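Local coordinates for uncharacterized protein (Listeria monocytogenes, PDB 3MAB) that is of unknown function but carries a TfoX C-terminal domain, a small all-helical unit seen here as a pair of copies, at the interface of chains A and B. Coordinates in Å, arbitrary orientation; residue numbers count along the deposited sequence, not the author numbering. Chains: chain A/B, uncharacterized protein.

Contacts 1 and 2 are neighbouring patches of one A–B interface, the centres of their C-alpha atoms about 11 Å apart. Both draw in chain A on the loop ahead of helix 52-63 and that helix's first turn, where A:Ser53 serves contact 1 and A:Glu54 contact 2; contact 2 adds A:Asp19 of helix 14-22. Chain B brings 3-10 helix 6-8 and the following loop to contact 1, and the region of 3-10 helix 67-69 to contact 2; chain A uses its own copy of that helix in contact 1. The chains therefore pair unevenly, without an exact two-fold, and the pairing may belong to the crystal alone.

Contact 1: the interface of chains A and B. Residues chain A 51, 53, 67; chain B 8-10.
A:Ser53 and A:Trp67 close from two directions on the backbone carbonyl of B:Glu8. The hydroxyl OG of A:Ser53 gives its hydrogen to B:Glu8 O over 2.6 Å. It comes from above the carbonyl plane, 49° out of it, instead of lying on a lone pair. The torsion explains the reach: OG lies opposite A:Ser53's own carbonyl carbon and beside its backbone N (chi1 -66°), turned out from the first turn of helix 52-63 toward chain B.

The indole of A:Trp67 meets the same oxygen with the far end of its benzo ring. A:Trp67 CH2 leads, 3.3 Å from B:Glu8 O, and the oxygen sits beyond the ring rim and to one side of the indole plane. A:Trp67 CH2 also touches the glutamate side chain, at 3.8 Å from B:Glu8 CB. Indole and carboxylate planes stand nearly perpendicular, 86° apart, and the contact is made by the glutamate's first methylene; its chain runs on beyond CG in extended form. The rim of the indole thus closes off one side of the carbonyl oxygen.

On the other flank of the serine lies B:Pro10, whose ring atoms CB, CG and CD all pack against the methylene of A:Ser53; B:Pro10 CG is 3.9 Å from A:Ser53 CB. B:Pro10 N comes close to the hydroxyl as well, but a proline amide nitrogen in a peptide has no hydrogen to give and is a poor acceptor, so this is packing and not a bond. B:Leu9, between the two, contributes mainly its backbone. The patch is small, hiding 127 Å² in all, and combines a short hydroxyl-to-carbonyl hydrogen bond with packing. At its margin the thiol sulfur SG of A:Cys51 just grazes B:Pro10 CB at 4.2 Å.

Contact 2: the interface of chains A and B. Residues chain A 19, 47, 49-50, 54; chain B 66, 68.
This is a polar, charge-paired patch of the contact between two copies of the protein: B:Arg66 plugs into an acidic pocket of chain A and so ties the chains of the deposited assembly together, although the structure alone does not show that the pair is the biological form. A:Asp19, A:Asp47 and A:Glu54 surround the guanidinium, and A:Ser49 meets its NE.

B:Arg66 CG lies between the backbone N and the carbonyl carbon (chi1 66°), and the extended chain beyond it carries the guanidinium across to chain A. A:Glu54 crosses it at about a right angle; the syn lone pair of A:Glu54 OE2 takes B:Arg66 NH1 at 2.6 Å, in the guanidinium plane although bent at the hydrogen (124°). A:Asp47 comes from the opposite direction, its carboxylate turned 75° from the guanidinium. B:Arg66 NH2 therefore meets A:Asp47 OD2 at 2.9 Å from above the carboxylate plane, while the acceptor remains in the plane of the arginine group. A:Asp19 OD2 faces B:Arg66 as a charge partner, its precise geometry doubtful.

A:Ser49 OG accepts from B:Arg66 NE over 3.0 Å, somewhat tilted from the guanidinium plane. A:Ser49 OG in turn donates to A:Asp47 OD1 at 2.6 Å, and A:Ser49 N reaches that oxygen from the same face; these bonds within chain A link two first-shell residues and probably fix how hydroxyl and carboxylate face the arginine. The arginine charge would probably favour the ionised form of the carboxylates around it and offset their mutual repulsion. Beside them A:Ser49 CB rests on a face of the B:His68 ring, offset toward its rim, 3.8 Å from the centroid.

In the fold, A:Asp47 and A:Ser49 belong to the loop joining helices 36-46 and 52-63, A:Glu54 to the first turn of the latter, and A:Asp19 to helix 14-22, while B:Arg66 immediately precedes 3-10 helix 67-69.

Contact 1: the interface of chains A and B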
ATOM      1  N   CYS A  51       1.053  -3.370   6.930  1.00 14.48           N
ATOM      2  CA  CYS A  51       0.100  -4.223   6.252  1.00 15.09           C
ATOM      3  C   CYS A  51       0.717  -5.373   5.495  1.00 13.58           C
ATOM      4  O   CYS A  51       1.938  -5.366   5.229  1.00 12.29           O
ATOM      5  CB  CYS A  51      -0.761  -3.355   5.327  1.00 14.65           C
ATOM      6  SG  CYS A  51       0.007  -2.721   3.811  1.00 19.15           S
ATOM      7  N   SER A  53       0.737  -6.128   2.437  0.50 11.95           N
ATOM      8  CA  SER A  53       1.461  -5.649   1.292  0.50 11.96           C
ATOM      9  C   SER A  53       2.865  -5.178   1.621  0.50 11.71           C
ATOM     10  O   SER A  53       3.741  -5.349   0.809  0.50 12.21           O
ATOM     11  CB  SER A  53       0.637  -4.536   0.628  0.50 13.09           C
ATOM     12  OG  SER A  53      -0.543  -5.094   0.125  0.50 16.64           O
ATOM     13  N   TRP A  67       8.101  -6.744  -5.681  1.00 13.10           N
ATOM     14  CA  TRP A  67       7.430  -7.813  -4.990  1.00 13.94           C
ATOM     15  C   TRP A  67       6.395  -8.584  -5.807  1.00 16.10           C
ATOM     16  O   TRP A  67       6.136  -9.746  -5.508  1.00 16.50           O
ATOM     17  CB  TRP A  67       6.837  -7.411  -3.641  1.00 15.35           C
ATOM     18  CG  TRP A  67       5.633  -6.524  -3.669  1.00 16.16           C
ATOM     19  CD1 TRP A  67       5.641  -5.202  -3.357  1.00 18.83           C
ATOM     20  CD2 TRP A  67       4.263  -6.877  -3.913  1.00 19.64           C
ATOM     21  NE1 TRP A  67       4.366  -4.694  -3.437  1.00 20.27           N
ATOM     22  CE2 TRP A  67       3.506  -5.705  -3.760  1.00 23.50           C
ATOM     23  CE3 TRP A  67       3.616  -8.056  -4.262  1.00 20.20           C
ATOM     24  CZ2 TRP A  67       2.115  -5.668  -3.958  1.00 23.82           C
ATOM     25  CZ3 TRP A  67       2.200  -8.030  -4.465  1.00 26.20           C
ATOM     26  CH2 TRP A  67       1.488  -6.834  -4.324  1.00 28.10           C
TER
ATOM     27  N   GLU B   8      -4.060  -7.583  -3.483  1.00 18.80           N
ATOM     28  CA  GLU B   8      -2.706  -7.686  -2.917  1.00 18.03           C
ATOM     29  C   GLU B   8      -2.009  -6.317  -2.792  1.00 16.26           C
ATOM     30  O   GLU B   8      -0.937  -6.225  -2.196  1.00 16.38           O
ATOM     31  CB  GLU B   8      -1.809  -8.599  -3.729  1.00 19.32           C
ATOM     32  CG  GLU B   8      -2.270 -10.060  -3.689  1.00 23.48           C
ATOM     33  CD  GLU B   8      -1.525 -10.960  -4.656  1.00 28.19           C
ATOM     34  OE1 GLU B   8      -1.513 -10.642  -5.864  1.00 33.62           O
ATOM     35  OE2 GLU B   8      -1.017 -12.040  -4.231  1.00 29.57           O
ATOM     36  N   LEU B   9      -2.606  -5.287  -3.361  1.00 14.48           N
ATOM     37  CA  LEU B   9      -2.058  -3.932  -3.207  1.00 12.78           C
ATOM     38  C   LEU B   9      -2.382  -3.349  -1.850  1.00 13.44           C
ATOM     39  O   LEU B   9      -3.421  -3.667  -1.235  1.00 14.87           O
ATOM     40  CB  LEU B   9      -2.627  -2.997  -4.227  1.00 13.10           C
ATOM     41  CG  LEU B   9      -2.457  -3.398  -5.679  1.00 13.00           C
ATOM     42  CD1 LEU B   9      -3.110  -2.358  -6.563  1.00 14.84           C
ATOM     43  CD2 LEU B   9      -1.014  -3.699  -6.143  1.00 17.69           C
ATOM     44  N   PRO B  10      -1.497  -2.458  -1.352  1.00 14.13           N
ATOM     45  CA  PRO B  10      -1.802  -1.825  -0.048  1.00 13.97           C
ATOM     46  C   PRO B  10      -3.192  -1.159  -0.043  1.00 13.39           C
ATOM     47  O   PRO B  10      -3.574  -0.512  -1.046  1.00 12.34           O
ATOM     48  CB  PRO B  10      -0.696  -0.778   0.119  1.00 16.59           C
ATOM     49  CG  PRO B  10       0.254  -1.032  -0.983  1.00 17.07           C
ATOM     50  CD  PRO B  10      -0.282  -1.918  -1.976  1.00 15.18           C
TER

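Contact 2: the interface of chains A and B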
ATOM      1  N   ASP A  19       9.937   3.620   8.773  1.00 11.51           N
ATOM      2  CA  ASP A  19       9.486   2.611   9.721  1.00 11.73           C
ATOM      3  C   ASP A  19      10.573   1.620  10.063  1.00  9.34           C
ATOM      4  O   ASP A  19      10.763   1.262  11.236  1.00  9.70           O
ATOM      5  CB  ASP A  19       8.222   1.916   9.236  1.00 15.07           C
ATOM      6  CG  ASP A  19       6.935   2.830   9.402  1.00 16.54           C
ATOM      7  OD1 ASP A  19       6.951   3.811  10.205  1.00 30.44           O
ATOM      8  OD2 ASP A  19       5.958   2.526   8.755  1.00 31.24           O
ATOM      9  N   ASP A  47       3.944   0.284  15.073  1.00 11.22           N
ATOM     10  CA  ASP A  47       2.808   0.747  14.326  1.00 11.43           C
ATOM     11  C   ASP A  47       2.104  -0.424  13.702  1.00  9.80           C
ATOM     12  O   ASP A  47       2.548  -0.996  12.717  1.00 11.15           O
ATOM     13  CB  ASP A  47       3.299   1.750  13.248  1.00 12.70           C
ATOM     14  CG  ASP A  47       2.198   2.353  12.460  1.00 14.63           C
ATOM     15  OD1 ASP A  47       1.019   1.931  12.569  1.00 15.33           O
ATOM     16  OD2 ASP A  47       2.509   3.299  11.665  1.00 19.12           O
ATOM     17  N   SER A  49      -0.421  -0.633  11.991  1.00 13.45           N
ATOM     18  CA  SER A  49      -1.056  -0.385  10.701  1.00 14.59           C
ATOM     19  C   SER A  49      -0.267  -0.961   9.528  1.00 13.56           C
ATOM     20  O   SER A  49      -0.838  -1.082   8.429  1.00 14.43           O
ATOM     21  CB  SER A  49      -1.322   1.133  10.493  1.00 15.90           C
ATOM     22  OG  SER A  49      -0.148   1.875  10.258  1.00 20.08           O
ATOM     23  N   VAL A  50       0.986  -1.326   9.745  1.00 12.93           N
ATOM     24  CA  VAL A  50       1.802  -1.987   8.698  1.00 14.01           C
ATOM     25  C   VAL A  50       1.065  -3.235   8.242  1.00 15.42           C
ATOM     26  O   VAL A  50       0.459  -3.993   9.021  1.00 16.24           O
ATOM     27  CB  VAL A  50       3.207  -2.250   9.192  1.00 13.67           C
ATOM     28  CG1 VAL A  50       3.227  -3.290  10.331  1.00 14.42           C
ATOM     29  CG2 VAL A  50       4.201  -2.562   8.042  1.00 14.34           C
ATOM     30  N   GLU A  54       3.064  -4.559   2.784  1.00 11.56           N
ATOM     31  CA  GLU A  54       4.355  -4.080   3.181  1.00 11.61           C
ATOM     32  C   GLU A  54       5.269  -5.237   3.594  1.00  9.83           C
ATOM     33  O   GLU A  54       6.489  -5.207   3.371  1.00  9.30           O
ATOM     34  CB  GLU A  54       4.220  -3.045   4.265  1.00 13.38           C
ATOM     35  CG  GLU A  54       3.717  -1.737   3.703  1.00 17.34           C
ATOM     36  CD  GLU A  54       3.463  -0.729   4.775  1.00 24.12           C
ATOM     37  OE1 GLU A  54       2.483  -0.943   5.513  1.00 20.93           O
ATOM     38  OE2 GLU A  54       4.277   0.228   4.903  1.00 28.27           O
TER
ATOM     39  N   ARG B  66       0.869   2.052   2.476  1.00 16.41           N
ATOM     40  CA  ARG B  66      -0.309   2.217   3.313  1.00 16.59           C
ATOM     41  C   ARG B  66      -0.698   3.682   3.252  1.00 14.82           C
ATOM     42  O   ARG B  66       0.165   4.556   3.230  1.00 15.84           O
ATOM     43  CB  ARG B  66      -0.176   1.683   4.755  1.00 18.67           C
ATOM     44  CG  ARG B  66       0.799   2.387   5.638  1.00 20.60           C
ATOM     45  CD  ARG B  66       0.945   1.513   6.899  1.00 22.56           C
ATOM     46  NE  ARG B  66       1.703   2.141   7.957  1.00 26.82           N
ATOM     47  CZ  ARG B  66       3.028   2.223   7.996  1.00 28.58           C
ATOM     48  NH1 ARG B  66       3.772   1.760   7.004  1.00 26.35           N
ATOM     49  NH2 ARG B  66       3.615   2.811   9.027  1.00 28.34           N
ATOM     50  N   HIS B  68      -1.785   5.577   5.293  1.00 18.34           N
ATOM     51  CA  HIS B  68      -1.410   6.322   6.468  1.00 21.79           C
ATOM     52  C   HIS B  68      -0.116   7.125   6.150  1.00 22.25           C
ATOM     53  O   HIS B  68       0.102   8.190   6.713  1.00 26.88           O
ATOM     54  CB  HIS B  68      -1.157   5.401   7.669  1.00 22.30           C
ATOM     55  CG  HIS B  68      -2.203   4.334   7.891  1.00 23.34           C
ATOM     56  ND1 HIS B  68      -2.418   3.314   6.994  1.00 23.18           N
ATOM     57  CD2 HIS B  68      -2.994   4.058   8.967  1.00 24.42           C
ATOM     58  CE1 HIS B  68      -3.346   2.489   7.468  1.00 22.44           C
ATOM     59  NE2 HIS B  68      -3.706   2.910   8.667  1.00 24.66           N
TER